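Cytochrome C2 (Rhodospirillum rubrum, PDB 3C2C) probably shuttles electrons as a small, soluble, haem-carrying class I c-type cytochrome of this purple photosynthetic bacterium. Local coordinates at residues N38-K43 against K58-T63; E50-M55 against A76-K81; V28-F33 against Y46-S51. All coordinates share one frame; numbering follows the deposited sequence.

Followed from the N terminus, the chain first meets contact 3, where V28-F33 is rejoined by Y46-S51 and the intervening helix-free loop runs past the haem propionates. Contact 1 starts within that loop, at N38-K43, and ends beyond helix 50-57, at K58-T63, so the two cross. Contact 2 starts on the same helix, inside the span of contact 1, and reaches helix 74-82, so it crosses contact 1 in turn. Contacts 2 and 3 follow one another, sharing E50 and S51. The bonds from K43 NZ to the carbonyls of N31 and F33 join contacts 1 and 3; that from K58 NZ to K81 O joins 1 and 2.

Contact 1. Residues N38-K43 against K58-T63; sequences NTAAHK and KGLTWT. With HEM (protoporphyrin IX containing Fe), chain B.
T39 and T61 face each other in a single antiparallel bridge, a non-hydrogen-bonded pair with CA atoms 4.2 Å apart, flanked by bonds from W62 N to N38 O (2.7 Å) and from A40 N to L60 O (3.1 Å). N38 O also receives a CA-H contact from T61. Beyond the bridge the indole of W62 leans back over the first segment: CG lies beside the backbone N (chi1 -76°), which brings CD1 to 3.2 Å from T39 O and lays the ring obliquely against A40 CA. One indole face has L60 CD2 near its rim, and the same methyl meets A40 CB at 4.2 Å. The edge carrying NE1 points to a haem propionate, with O1A close to the ring plane, 3.0 Å from NE1. A41 N donates to that same oxygen at 2.9 Å, so one segment supplies a backbone N-H and the other an indole N-H. A tryptophan bonded to an inner propionate is a familiar feature of class I cytochromes c, and two donors on one oxygen would be expected to stabilise its negative charge within the protein. Helix 50-57 leads into the second segment through a Schellman motif at G59, while Y70 of helix 64-72 meets the indole at an inclined angle. Farther along the first segment, K43 folds CG over one face of the H42 imidazole and sends NZ back to H42 NE2, 28° out of the ring plane; NZ also bonds the carbonyl oxygens of N31 and F33.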
loop_
_atom_site.group_PDB
_atom_site.type_symbol
_atom_site.label_atom_id
_atom_site.label_comp_id
_atom_site.label_asym_id
_atom_site.label_seq_id
_atom_site.Cartn_x
_atom_site.Cartn_y
_atom_site.Cartn_z
ATOM N N ASN A 38 -8.082 -4.210 3.651
ATOM C CA ASN A 38 -9.167 -3.333 3.077
ATOM C C ASN A 38 -8.947 -3.589 1.529
ATOM O O ASN A 38 -7.959 -4.170 1.205
ATOM C CB ASN A 38 -8.913 -1.855 3.581
ATOM C CG ASN A 38 -10.201 -1.165 3.371
ATOM O OD1 ASN A 38 -11.176 -1.202 2.623
ATOM N ND2 ASN A 38 -10.339 -0.089 4.180
ATOM N N THR A 39 -9.860 -3.304 0.730
ATOM C CA THR A 39 -9.789 -3.234 -0.690
ATOM C C THR A 39 -8.691 -2.435 -1.312
ATOM O O THR A 39 -8.127 -1.525 -0.746
ATOM C CB THR A 39 -11.148 -2.663 -1.208
ATOM O OG1 THR A 39 -12.336 -3.231 -0.635
ATOM C CG2 THR A 39 -11.234 -1.266 -1.629
ATOM N N ALA A 40 -8.288 -2.724 -2.568
ATOM C CA ALA A 40 -7.359 -1.880 -3.379
ATOM C C ALA A 40 -8.241 -0.642 -3.543
ATOM O O ALA A 40 -9.517 -0.808 -3.477
ATOM C CB ALA A 40 -7.309 -2.476 -4.736
ATOM N N ALA A 41 -7.654 0.423 -3.858
ATOM C CA ALA A 41 -8.424 1.688 -4.103
ATOM C C ALA A 41 -9.370 2.041 -2.895
ATOM O O ALA A 41 -10.589 2.260 -3.094
ATOM C CB ALA A 41 -9.065 1.591 -5.452
ATOM N N HIS A 42 -8.838 1.907 -1.650
ATOM C CA HIS A 42 -9.744 1.885 -0.510
ATOM C C HIS A 42 -10.216 3.293 -0.107
ATOM O O HIS A 42 -11.237 3.321 0.633
ATOM C CB HIS A 42 -9.091 1.149 0.640
ATOM C CG HIS A 42 -8.029 2.020 1.280
ATOM N ND1 HIS A 42 -6.844 2.390 0.517
ATOM C CD2 HIS A 42 -7.869 2.666 2.453
ATOM C CE1 HIS A 42 -6.080 3.150 1.416
ATOM N NE2 HIS A 42 -6.723 3.304 2.581
ATOM N N LYS A 43 -9.571 4.355 -0.534
ATOM C CA LYS A 43 -10.015 5.712 -0.046
ATOM C C LYS A 43 -10.903 6.290 -1.131
ATOM O O LYS A 43 -10.477 6.756 -2.191
ATOM C CB LYS A 43 -8.782 6.664 0.267
ATOM C CG LYS A 43 -8.097 6.509 1.614
ATOM C CD LYS A 43 -9.077 6.200 2.776
ATOM C CE LYS A 43 -8.482 6.438 4.143
ATOM N NZ LYS A 43 -7.420 5.537 4.597
ATOM N N LYS A 58 -11.761 -7.120 -9.029
ATOM C CA LYS A 58 -11.308 -8.413 -8.906
ATOM C C LYS A 58 -11.530 -8.943 -7.480
ATOM O O LYS A 58 -11.336 -10.158 -7.327
ATOM C CB LYS A 58 -9.941 -8.740 -9.482
ATOM C CG LYS A 58 -9.828 -9.216 -10.832
ATOM C CD LYS A 58 -8.377 -8.943 -11.336
ATOM C CE LYS A 58 -7.926 -10.065 -12.358
ATOM N NZ LYS A 58 -6.387 -10.304 -12.251
ATOM N N GLY A 59 -11.653 -8.063 -6.514
ATOM C CA GLY A 59 -11.831 -8.351 -5.023
ATOM C C GLY A 59 -10.403 -8.407 -4.414
ATOM O O GLY A 59 -10.442 -9.030 -3.263
ATOM N N LEU A 60 -9.397 -7.703 -4.949
ATOM C CA LEU A 60 -8.100 -7.780 -4.212
ATOM C C LEU A 60 -8.281 -6.899 -2.954
ATOM O O LEU A 60 -8.755 -5.771 -2.977
ATOM C CB LEU A 60 -6.982 -7.138 -5.071
ATOM C CG LEU A 60 -5.613 -7.405 -4.446
ATOM C CD1 LEU A 60 -4.610 -7.512 -5.508
ATOM C CD2 LEU A 60 -5.307 -6.025 -3.690
ATOM N N THR A 61 -7.852 -7.501 -1.897
ATOM C CA THR A 61 -7.816 -6.967 -0.520
ATOM C C THR A 61 -6.278 -6.948 -0.148
ATOM O O THR A 61 -5.355 -7.663 -0.619
ATOM C CB THR A 61 -8.768 -7.569 0.440
ATOM O OG1 THR A 61 -8.161 -8.815 0.816
ATOM C CG2 THR A 61 -10.195 -7.603 0.173
ATOM N N TRP A 62 -5.932 -5.940 0.817
ATOM C CA TRP A 62 -4.539 -5.731 1.264
ATOM C C TRP A 62 -4.229 -6.626 2.468
ATOM O O TRP A 62 -3.888 -6.248 3.581
ATOM C CB TRP A 62 -4.329 -4.255 1.603
ATOM C CG TRP A 62 -4.174 -3.326 0.375
ATOM C CD1 TRP A 62 -5.120 -2.262 0.174
ATOM C CD2 TRP A 62 -3.437 -3.540 -0.777
ATOM N NE1 TRP A 62 -4.841 -1.779 -1.144
ATOM C CE2 TRP A 62 -3.766 -2.450 -1.640
ATOM C CE3 TRP A 62 -2.358 -4.390 -1.087
ATOM C CZ2 TRP A 62 -3.092 -2.096 -2.908
ATOM C CZ3 TRP A 62 -1.732 -4.026 -2.324
ATOM C CH2 TRP A 62 -2.131 -2.990 -3.201
ATOM N N THR A 63 -4.033 -7.887 2.211
ATOM C CA THR A 63 -3.549 -9.016 2.991
ATOM C C THR A 63 -2.034 -8.696 3.235
ATOM O O THR A 63 -1.311 -7.980 2.425
ATOM C CB THR A 63 -3.555 -10.343 1.849
ATOM O OG1 THR A 63 -5.159 -10.600 1.973
ATOM C CG2 THR A 63 -3.366 -11.535 2.870
HETATM C CHA HEM B . -0.656 4.013 -2.961
HETATM C CHB HEM B . 1.776 1.944 0.789
HETATM C CHC HEM B . 5.521 5.011 -0.069
HETATM C CHD HEM B . 2.958 7.317 -3.427
HETATM C C1A HEM B . -0.205 3.175 -1.921
HETATM C C2A HEM B . -0.944 2.017 -1.460
HETATM C C3A HEM B . -0.352 1.533 -0.377
HETATM C C4A HEM B . 0.942 2.213 -0.234
HETATM C CMA HEM B . -0.766 0.212 0.410
HETATM C CAA HEM B . -2.350 1.574 -2.079
HETATM C CBA HEM B . -3.634 1.948 -1.252
HETATM C CGA HEM B . -4.911 1.600 -1.930
HETATM O O1A HEM B . -4.948 0.657 -2.841
HETATM O O2A HEM B . -5.918 2.116 -1.419
HETATM C C1B HEM B . 2.943 2.770 0.926
HETATM C C2B HEM B . 3.973 2.449 1.858
HETATM C C3B HEM B . 4.977 3.295 1.541
HETATM C C4B HEM B . 4.708 4.030 0.383
HETATM C CMB HEM B . 3.794 1.494 3.093
HETATM C CAB HEM B . 6.456 3.300 2.177
HETATM C CBB HEM B . 7.047 2.031 2.570
HETATM C C1C HEM B . 5.136 5.831 -1.043
HETATM C C2C HEM B . 5.942 7.080 -1.509
HETATM C C3C HEM B . 5.277 7.585 -2.536
HETATM C C4C HEM B . 3.930 6.995 -2.515
HETATM C CMC HEM B . 7.398 7.162 -1.069
HETATM C CAC HEM B . 5.656 8.785 -3.441
HETATM C CBC HEM B . 6.906 9.031 -3.935
HETATM C C1D HEM B . 1.799 6.597 -3.629
HETATM C C2D HEM B . 0.804 6.872 -4.609
HETATM C C3D HEM B . -0.193 5.978 -4.471
HETATM C C4D HEM B . 0.166 5.038 -3.478
HETATM C CMD HEM B . 0.993 8.113 -5.568
HETATM C CAD HEM B . -1.466 5.837 -5.376
HETATM C CBD HEM B . -0.968 5.203 -6.670
HETATM C CGD HEM B . -1.851 5.369 -7.886
HETATM O O1D HEM B . -3.098 5.500 -7.759
HETATM O O2D HEM B . -1.279 5.214 -9.053
HETATM N NA HEM B . 0.890 3.248 -1.145
HETATM N NB HEM B . 3.458 3.675 -0.042
HETATM N NC HEM B . 3.958 5.859 -1.717
HETATM N ND HEM B . 1.448 5.428 -2.933
HETATM FE FE HEM B . 2.418 4.578 -1.457
#

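Contact 2. Residues E50-M55 against A76-K81. With HEM (protoporphyrin IX containing Fe), chain B.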
loop_
_atom_site.group_PDB
_atom_site.type_symbol
_atom_site.label_atom_id
_atom_site.label_comp_id
_atom_site.label_asym_id
_atom_site.label_seq_id
_atom_site.Cartn_x
_atom_site.Cartn_y
_atom_site.Cartn_z
ATOM N N GLU A 50 -6.316 3.857 -12.833
ATOM C CA GLU A 50 -7.398 2.934 -13.182
ATOM C C GLU A 50 -7.052 1.557 -12.741
ATOM O O GLU A 50 -7.937 0.876 -12.263
ATOM C CB GLU A 50 -7.510 2.932 -14.691
ATOM C CG GLU A 50 -8.902 2.373 -14.917
ATOM C CD GLU A 50 -9.562 2.060 -16.303
ATOM O OE1 GLU A 50 -10.866 1.779 -16.102
ATOM O OE2 GLU A 50 -8.770 2.360 -17.219
ATOM N N SER A 51 -5.785 1.216 -12.728
ATOM C CA SER A 51 -5.298 -0.082 -12.358
ATOM C C SER A 51 -5.698 -0.535 -10.953
ATOM O O SER A 51 -5.967 -1.738 -10.666
ATOM C CB SER A 51 -3.755 -0.254 -12.453
ATOM O OG SER A 51 -3.123 0.525 -11.537
ATOM N N TYR A 52 -5.909 0.338 -10.011
ATOM C CA TYR A 52 -6.311 0.054 -8.601
ATOM C C TYR A 52 -7.798 -0.134 -8.564
ATOM O O TYR A 52 -8.115 -1.089 -7.814
ATOM C CB TYR A 52 -5.954 1.227 -7.505
ATOM C CG TYR A 52 -4.354 1.277 -7.385
ATOM C CD1 TYR A 52 -3.736 0.811 -6.246
ATOM C CD2 TYR A 52 -3.572 1.922 -8.406
ATOM C CE1 TYR A 52 -2.354 0.844 -6.178
ATOM C CE2 TYR A 52 -2.146 1.843 -8.346
ATOM C CZ TYR A 52 -1.548 1.376 -7.183
ATOM O OH TYR A 52 -0.178 1.525 -7.052
ATOM N N THR A 53 -8.495 0.546 -9.342
ATOM C CA THR A 53 -9.938 0.317 -9.469
ATOM C C THR A 53 -10.314 -1.081 -10.025
ATOM O O THR A 53 -11.292 -1.778 -9.664
ATOM C CB THR A 53 -10.251 1.502 -10.524
ATOM O OG1 THR A 53 -10.435 2.618 -9.567
ATOM C CG2 THR A 53 -11.304 1.258 -11.521
ATOM N N GLU A 54 -9.513 -1.636 -10.860
ATOM C CA GLU A 54 -9.522 -2.933 -11.569
ATOM C C GLU A 54 -8.922 -3.891 -10.565
ATOM O O GLU A 54 -9.808 -4.736 -10.433
ATOM C CB GLU A 54 -8.419 -2.871 -12.718
ATOM C CG GLU A 54 -8.970 -2.097 -13.892
ATOM C CD GLU A 54 -8.059 -1.941 -15.101
ATOM O OE1 GLU A 54 -6.852 -1.676 -15.067
ATOM O OE2 GLU A 54 -8.526 -2.142 -16.284
ATOM N N MET A 55 -7.946 -3.803 -9.627
ATOM C CA MET A 55 -7.661 -4.759 -8.647
ATOM C C MET A 55 -8.943 -4.825 -7.789
ATOM O O MET A 55 -9.294 -5.938 -7.209
ATOM C CB MET A 55 -6.378 -4.443 -7.784
ATOM C CG MET A 55 -5.298 -4.330 -8.932
ATOM S SD MET A 55 -3.737 -4.311 -7.966
ATOM C CE MET A 55 -4.025 -2.956 -6.925
ATOM N N ALA A 76 5.156 -3.615 -11.138
ATOM C CA ALA A 76 4.961 -5.031 -11.443
ATOM C C ALA A 76 3.729 -5.597 -10.758
ATOM O O ALA A 76 2.845 -6.221 -11.368
ATOM C CB ALA A 76 6.344 -5.716 -11.330
ATOM N N PHE A 77 3.526 -5.206 -9.443
ATOM C CA PHE A 77 2.345 -5.593 -8.831
ATOM C C PHE A 77 1.166 -5.215 -9.744
ATOM O O PHE A 77 0.258 -6.137 -9.744
ATOM C CB PHE A 77 2.101 -5.315 -7.381
ATOM C CG PHE A 77 1.064 -5.906 -6.578
ATOM C CD1 PHE A 77 -0.249 -5.455 -6.490
ATOM C CD2 PHE A 77 1.344 -7.091 -5.903
ATOM C CE1 PHE A 77 -1.200 -5.932 -5.658
ATOM C CE2 PHE A 77 0.355 -7.608 -5.022
ATOM C CZ PHE A 77 -0.937 -7.003 -4.862
ATOM N N VAL A 78 0.715 -3.967 -9.856
ATOM C CA VAL A 78 -0.493 -3.574 -10.519
ATOM C C VAL A 78 -0.538 -4.272 -11.975
ATOM O O VAL A 78 -1.746 -4.480 -12.305
ATOM C CB VAL A 78 -0.888 -2.134 -10.513
ATOM C CG1 VAL A 78 -0.688 -1.785 -9.011
ATOM C CG2 VAL A 78 -0.277 -1.202 -11.452
ATOM N N LEU A 79 0.388 -4.372 -12.750
ATOM C CA LEU A 79 0.239 -5.196 -14.021
ATOM C C LEU A 79 -0.347 -6.575 -13.838
ATOM O O LEU A 79 -1.222 -7.008 -14.565
ATOM C CB LEU A 79 1.657 -5.320 -14.723
ATOM C CG LEU A 79 2.250 -4.441 -15.776
ATOM C CD1 LEU A 79 1.320 -3.952 -16.796
ATOM C CD2 LEU A 79 3.661 -3.889 -16.003
ATOM N N GLU A 80 0.377 -7.245 -12.992
ATOM C CA GLU A 80 0.215 -8.635 -12.565
ATOM C C GLU A 80 -1.161 -8.843 -12.135
ATOM O O GLU A 80 -2.033 -9.640 -12.692
ATOM C CB GLU A 80 1.299 -9.324 -11.732
ATOM C CG GLU A 80 1.129 -10.631 -10.963
ATOM C CD GLU A 80 2.225 -11.443 -10.309
ATOM N N LYS A 81 -1.753 -8.183 -11.212
ATOM C CA LYS A 81 -2.970 -8.450 -10.449
ATOM C C LYS A 81 -4.217 -7.814 -11.013
ATOM O O LYS A 81 -5.348 -8.226 -10.924
ATOM C CB LYS A 81 -2.694 -7.999 -8.951
ATOM C CG LYS A 81 -1.702 -9.071 -8.377
ATOM C CD LYS A 81 -2.299 -10.453 -7.852
ATOM C CE LYS A 81 -1.130 -11.378 -7.351
ATOM N NZ LYS A 81 -1.956 -11.969 -6.045
HETATM C CHA HEM B . -0.656 4.013 -2.961
HETATM C CHB HEM B . 1.776 1.944 0.789
HETATM C CHC HEM B . 5.521 5.011 -0.069
HETATM C CHD HEM B . 2.958 7.317 -3.427
HETATM C C1A HEM B . -0.205 3.175 -1.921
HETATM C C2A HEM B . -0.944 2.017 -1.460
HETATM C C3A HEM B . -0.352 1.533 -0.377
HETATM C C4A HEM B . 0.942 2.213 -0.234
HETATM C CMA HEM B . -0.766 0.212 0.410
HETATM C CAA HEM B . -2.350 1.574 -2.079
HETATM C CBA HEM B . -3.634 1.948 -1.252
HETATM C CGA HEM B . -4.911 1.600 -1.930
HETATM O O1A HEM B . -4.948 0.657 -2.841
HETATM O O2A HEM B . -5.918 2.116 -1.419
HETATM C C1B HEM B . 2.943 2.770 0.926
HETATM C C2B HEM B . 3.973 2.449 1.858
HETATM C C3B HEM B . 4.977 3.295 1.541
HETATM C C4B HEM B . 4.708 4.030 0.383
HETATM C CMB HEM B . 3.794 1.494 3.093
HETATM C CAB HEM B . 6.456 3.300 2.177
HETATM C CBB HEM B . 7.047 2.031 2.570
HETATM C C1C HEM B . 5.136 5.831 -1.043
HETATM C C2C HEM B . 5.942 7.080 -1.509
HETATM C C3C HEM B . 5.277 7.585 -2.536
HETATM C C4C HEM B . 3.930 6.995 -2.515
HETATM C CMC HEM B . 7.398 7.162 -1.069
HETATM C CAC HEM B . 5.656 8.785 -3.441
HETATM C CBC HEM B . 6.906 9.031 -3.935
HETATM C C1D HEM B . 1.799 6.597 -3.629
HETATM C C2D HEM B . 0.804 6.872 -4.609
HETATM C C3D HEM B . -0.193 5.978 -4.471
HETATM C C4D HEM B . 0.166 5.038 -3.478
HETATM C CMD HEM B . 0.993 8.113 -5.568
HETATM C CAD HEM B . -1.466 5.837 -5.376
HETATM C CBD HEM B . -0.968 5.203 -6.670
HETATM C CGD HEM B . -1.851 5.369 -7.886
HETATM O O1D HEM B . -3.098 5.500 -7.759
HETATM O O2D HEM B . -1.279 5.214 -9.053
HETATM N NA HEM B . 0.890 3.248 -1.145
HETATM N NB HEM B . 3.458 3.675 -0.042
HETATM N NC HEM B . 3.958 5.859 -1.717
HETATM N ND HEM B . 1.448 5.428 -2.933
HETATM FE FE HEM B . 2.418 4.578 -1.457
#
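The side chain of V78 fits between S51 and Y52, one methyl for each. CG1, anti to the carbonyl carbon, reaches 3.8 Å from CZ of Y52, near the hydroxyl end of the ring, with the two side chains inclined to one another. CG2 comes within 3.3 Å of S51 OG, a close approach of a methyl to a hydroxyl whose polar partner lies elsewhere, at K88 O. One turn on from S51, M55 runs across V78 at about a right angle. Its chain is extended through chi2 and then bends at the sulfur (chi3 -57°), turning CE to V78 CG1, 4.1 Å away, while SD touches V78 CG1 too and reaches on to F77 and K81. SD lies beside the CD1-CE1 side of the F77 ring, 3.8 Å from CE1 and 71° off the ring normal, an oblique Met-aromatic contact. K81 CB meets the sulfur as well, at 4.0 Å, and K81 CG lies over the centre of one F77 face, so aliphatic lysine carbons and the methionine border the same phenyl group. The Y52 ring, after meeting V78, continues toward the haem: CE2 is 3.6 Å from propionate oxygen O2D, and OH bonds to the hydroxyls of S89 and Y70, which would help to fix the phenol. The axes of the short segments pass 9.5 Å apart at 47°, a separation that the side chains of V78 and M55 bridge. Helix 50-57 packs against helix 74-82 through S51, Y52 and M55, and Y52 carries the contact on to the haem propionates; F77 reaches helix 64-72 at N66 and A69.

Contact 3. Residues V28-F33 against Y46-S51; sequences VGPNLF and YAYSES. With HEM (protoporphyrin IX containing Fe), chain B.
V28 presents its carbonyl oxygen to the phenol of Y46, which donates from OH over 2.6 Å, in the carbonyl plane and on a lone pair. At G29 the backbone lies on the haem, CA 3.7 Å from C2D, with the Y46 hydroxyl close by. P30 is flanked by two tyrosines and the porphyrin. Its CD sits over the centre of the Y46 ring in a CH-pi contact, 3.8 Å from the centroid and 12° off the normal; chi1 near 180° swings the ring out to P30 and chi2 of 87° turns its face to CD. CB meets Y48 OH at 3.5 Å, the side chains crossing at about a right angle; that hydroxyl is bonded to K43 N and weakly to haem O2A. P30 O accepts from ND1 of H18. N31 forms an Asx turn to F33 N and fastens ND2 to T19 and D21. L32 lays CD1 on the haem, 3.6 Å from CHB. Farther along Y46-S51, S49 holds the D-ring propionate, N to O1D and OG to O2D. A proline carbonyl holding the histidine of the CXXCH motif, probably the axial iron ligand, is characteristic of the haem pocket of class I cytochromes c.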
loop_
_atom_site.group_PDB
_atom_site.type_symbol
_atom_site.label_atom_id
_atom_site.label_comp_id
_atom_site.label_asym_id
_atom_site.label_seq_id
_atom_site.Cartn_x
_atom_site.Cartn_y
_atom_site.Cartn_z
ATOM N N VAL A 28 0.352 13.106 -1.340
ATOM C CA VAL A 28 0.694 12.707 -2.708
ATOM C C VAL A 28 -0.100 11.345 -3.035
ATOM O O VAL A 28 -0.863 11.336 -4.007
ATOM C CB VAL A 28 2.138 12.500 -2.873
ATOM C CG1 VAL A 28 2.684 11.825 -4.100
ATOM C CG2 VAL A 28 2.926 13.848 -2.367
ATOM N N GLY A 29 0.172 10.384 -2.152
ATOM C CA GLY A 29 -0.669 9.159 -2.154
ATOM C C GLY A 29 -1.781 9.225 -1.045
ATOM O O GLY A 29 -1.999 10.153 -0.340
ATOM N N PRO A 30 -2.752 8.223 -1.128
ATOM C CA PRO A 30 -3.890 8.281 -0.231
ATOM C C PRO A 30 -3.370 8.076 1.206
ATOM O O PRO A 30 -2.446 7.387 1.544
ATOM C CB PRO A 30 -4.820 7.016 -0.633
ATOM C CG PRO A 30 -3.699 6.139 -1.037
ATOM C CD PRO A 30 -2.771 6.954 -1.963
ATOM N N ASN A 31 -4.158 8.618 2.162
ATOM C CA ASN A 31 -3.901 8.229 3.602
ATOM C C ASN A 31 -4.006 6.637 3.762
ATOM O O ASN A 31 -5.018 6.048 3.216
ATOM C CB ASN A 31 -5.053 8.847 4.404
ATOM C CG ASN A 31 -5.099 8.508 5.923
ATOM O OD1 ASN A 31 -5.970 7.667 6.186
ATOM N ND2 ASN A 31 -4.425 9.229 6.809
ATOM N N LEU A 32 -3.345 6.069 4.703
ATOM C CA LEU A 32 -3.192 4.615 4.716
ATOM C C LEU A 32 -3.696 4.210 6.074
ATOM O O LEU A 32 -3.608 3.025 6.331
ATOM C CB LEU A 32 -1.668 4.286 4.726
ATOM C CG LEU A 32 -1.087 4.472 3.279
ATOM C CD1 LEU A 32 0.384 4.198 3.240
ATOM C CD2 LEU A 32 -1.862 3.646 2.301
ATOM N N PHE A 33 -4.468 5.104 6.732
ATOM C CA PHE A 33 -5.020 4.433 7.990
ATOM C C PHE A 33 -6.212 3.540 7.513
ATOM O O PHE A 33 -7.017 3.911 6.691
ATOM C CB PHE A 33 -5.672 5.514 8.919
ATOM C CG PHE A 33 -6.195 5.001 10.279
ATOM C CD1 PHE A 33 -5.284 4.904 11.319
ATOM C CD2 PHE A 33 -7.511 4.555 10.314
ATOM C CE1 PHE A 33 -5.615 4.301 12.433
ATOM C CE2 PHE A 33 -7.948 4.011 11.594
ATOM C CZ PHE A 33 -6.980 4.055 12.597
ATOM N N TYR A 46 -9.838 9.666 -2.999
ATOM C CA TYR A 46 -8.514 9.864 -3.739
ATOM C C TYR A 46 -8.692 9.477 -5.138
ATOM O O TYR A 46 -9.533 8.557 -5.366
ATOM C CB TYR A 46 -7.591 8.905 -2.942
ATOM C CG TYR A 46 -6.222 9.013 -3.579
ATOM C CD1 TYR A 46 -5.336 10.042 -3.111
ATOM C CD2 TYR A 46 -5.756 8.214 -4.593
ATOM C CE1 TYR A 46 -4.110 10.256 -3.713
ATOM C CE2 TYR A 46 -4.501 8.394 -5.097
ATOM C CZ TYR A 46 -3.608 9.359 -4.768
ATOM O OH TYR A 46 -2.374 9.614 -5.306
ATOM N N ALA A 47 -8.164 10.134 -6.140
ATOM C CA ALA A 47 -8.266 9.657 -7.531
ATOM C C ALA A 47 -7.218 8.662 -7.856
ATOM O O ALA A 47 -6.017 9.116 -8.215
ATOM C CB ALA A 47 -7.929 10.869 -8.463
ATOM N N TYR A 48 -7.438 7.414 -7.762
ATOM C CA TYR A 48 -6.387 6.366 -8.064
ATOM C C TYR A 48 -6.157 6.097 -9.542
ATOM O O TYR A 48 -7.145 6.349 -10.332
ATOM C CB TYR A 48 -6.908 5.078 -7.515
ATOM C CG TYR A 48 -6.817 4.893 -6.015
ATOM C CD1 TYR A 48 -5.597 4.515 -5.410
ATOM C CD2 TYR A 48 -7.963 5.229 -5.322
ATOM C CE1 TYR A 48 -5.651 4.476 -4.003
ATOM C CE2 TYR A 48 -7.986 5.142 -3.887
ATOM C CZ TYR A 48 -6.804 4.723 -3.269
ATOM O OH TYR A 48 -6.850 4.465 -1.918
ATOM N N SER A 49 -5.005 5.665 -9.905
ATOM C CA SER A 49 -4.744 5.131 -11.309
ATOM C C SER A 49 -5.867 3.995 -11.591
ATOM O O SER A 49 -6.368 3.351 -10.630
ATOM C CB SER A 49 -3.405 4.414 -11.425
ATOM O OG SER A 49 -2.454 5.477 -11.301
ATOM N N GLU A 50 -6.316 3.857 -12.833
ATOM C CA GLU A 50 -7.398 2.934 -13.182
ATOM C C GLU A 50 -7.052 1.557 -12.741
ATOM O O GLU A 50 -7.937 0.876 -12.263
ATOM C CB GLU A 50 -7.510 2.932 -14.691
ATOM C CG GLU A 50 -8.902 2.373 -14.917
ATOM C CD GLU A 50 -9.562 2.060 -16.303
ATOM O OE1 GLU A 50 -10.866 1.779 -16.102
ATOM O OE2 GLU A 50 -8.770 2.360 -17.219
ATOM N N SER A 51 -5.785 1.216 -12.728
ATOM C CA SER A 51 -5.298 -0.082 -12.358
ATOM C C SER A 51 -5.698 -0.535 -10.953
ATOM O O SER A 51 -5.967 -1.738 -10.666
ATOM C CB SER A 51 -3.755 -0.254 -12.453
ATOM O OG SER A 51 -3.123 0.525 -11.537
HETATM C CHA HEM B . -0.656 4.013 -2.961
HETATM C CHB HEM B . 1.776 1.944 0.789
HETATM C CHC HEM B . 5.521 5.011 -0.069
HETATM C CHD HEM B . 2.958 7.317 -3.427
HETATM C C1A HEM B . -0.205 3.175 -1.921
HETATM C C2A HEM B . -0.944 2.017 -1.460
HETATM C C3A HEM B . -0.352 1.533 -0.377
HETATM C C4A HEM B . 0.942 2.213 -0.234
HETATM C CMA HEM B . -0.766 0.212 0.410
HETATM C CAA HEM B . -2.350 1.574 -2.079
HETATM C CBA HEM B . -3.634 1.948 -1.252
HETATM C CGA HEM B . -4.911 1.600 -1.930
HETATM O O1A HEM B . -4.948 0.657 -2.841
HETATM O O2A HEM B . -5.918 2.116 -1.419
HETATM C C1B HEM B . 2.943 2.770 0.926
HETATM C C2B HEM B . 3.973 2.449 1.858
HETATM C C3B HEM B . 4.977 3.295 1.541
HETATM C C4B HEM B . 4.708 4.030 0.383
HETATM C CMB HEM B . 3.794 1.494 3.093
HETATM C CAB HEM B . 6.456 3.300 2.177
HETATM C CBB HEM B . 7.047 2.031 2.570
HETATM C C1C HEM B . 5.136 5.831 -1.043
HETATM C C2C HEM B . 5.942 7.080 -1.509
HETATM C C3C HEM B . 5.277 7.585 -2.536
HETATM C C4C HEM B . 3.930 6.995 -2.515
HETATM C CMC HEM B . 7.398 7.162 -1.069
HETATM C CAC HEM B . 5.656 8.785 -3.441
HETATM C CBC HEM B . 6.906 9.031 -3.935
HETATM C C1D HEM B . 1.799 6.597 -3.629
HETATM C C2D HEM B . 0.804 6.872 -4.609
HETATM C C3D HEM B . -0.193 5.978 -4.471
HETATM C C4D HEM B . 0.166 5.038 -3.478
HETATM C CMD HEM B . 0.993 8.113 -5.568
HETATM C CAD HEM B . -1.466 5.837 -5.376
HETATM C CBD HEM B . -0.968 5.203 -6.670
HETATM C CGD HEM B . -1.851 5.369 -7.886
HETATM O O1D HEM B . -3.098 5.500 -7.759
HETATM O O2D HEM B . -1.279 5.214 -9.053
HETATM N NA HEM B . 0.890 3.248 -1.145
HETATM N NB HEM B . 3.458 3.675 -0.042
HETATM N NC HEM B . 3.958 5.859 -1.717
HETATM N ND HEM B . 1.448 5.428 -2.933
HETATM FE FE HEM B . 2.418 4.578 -1.457
#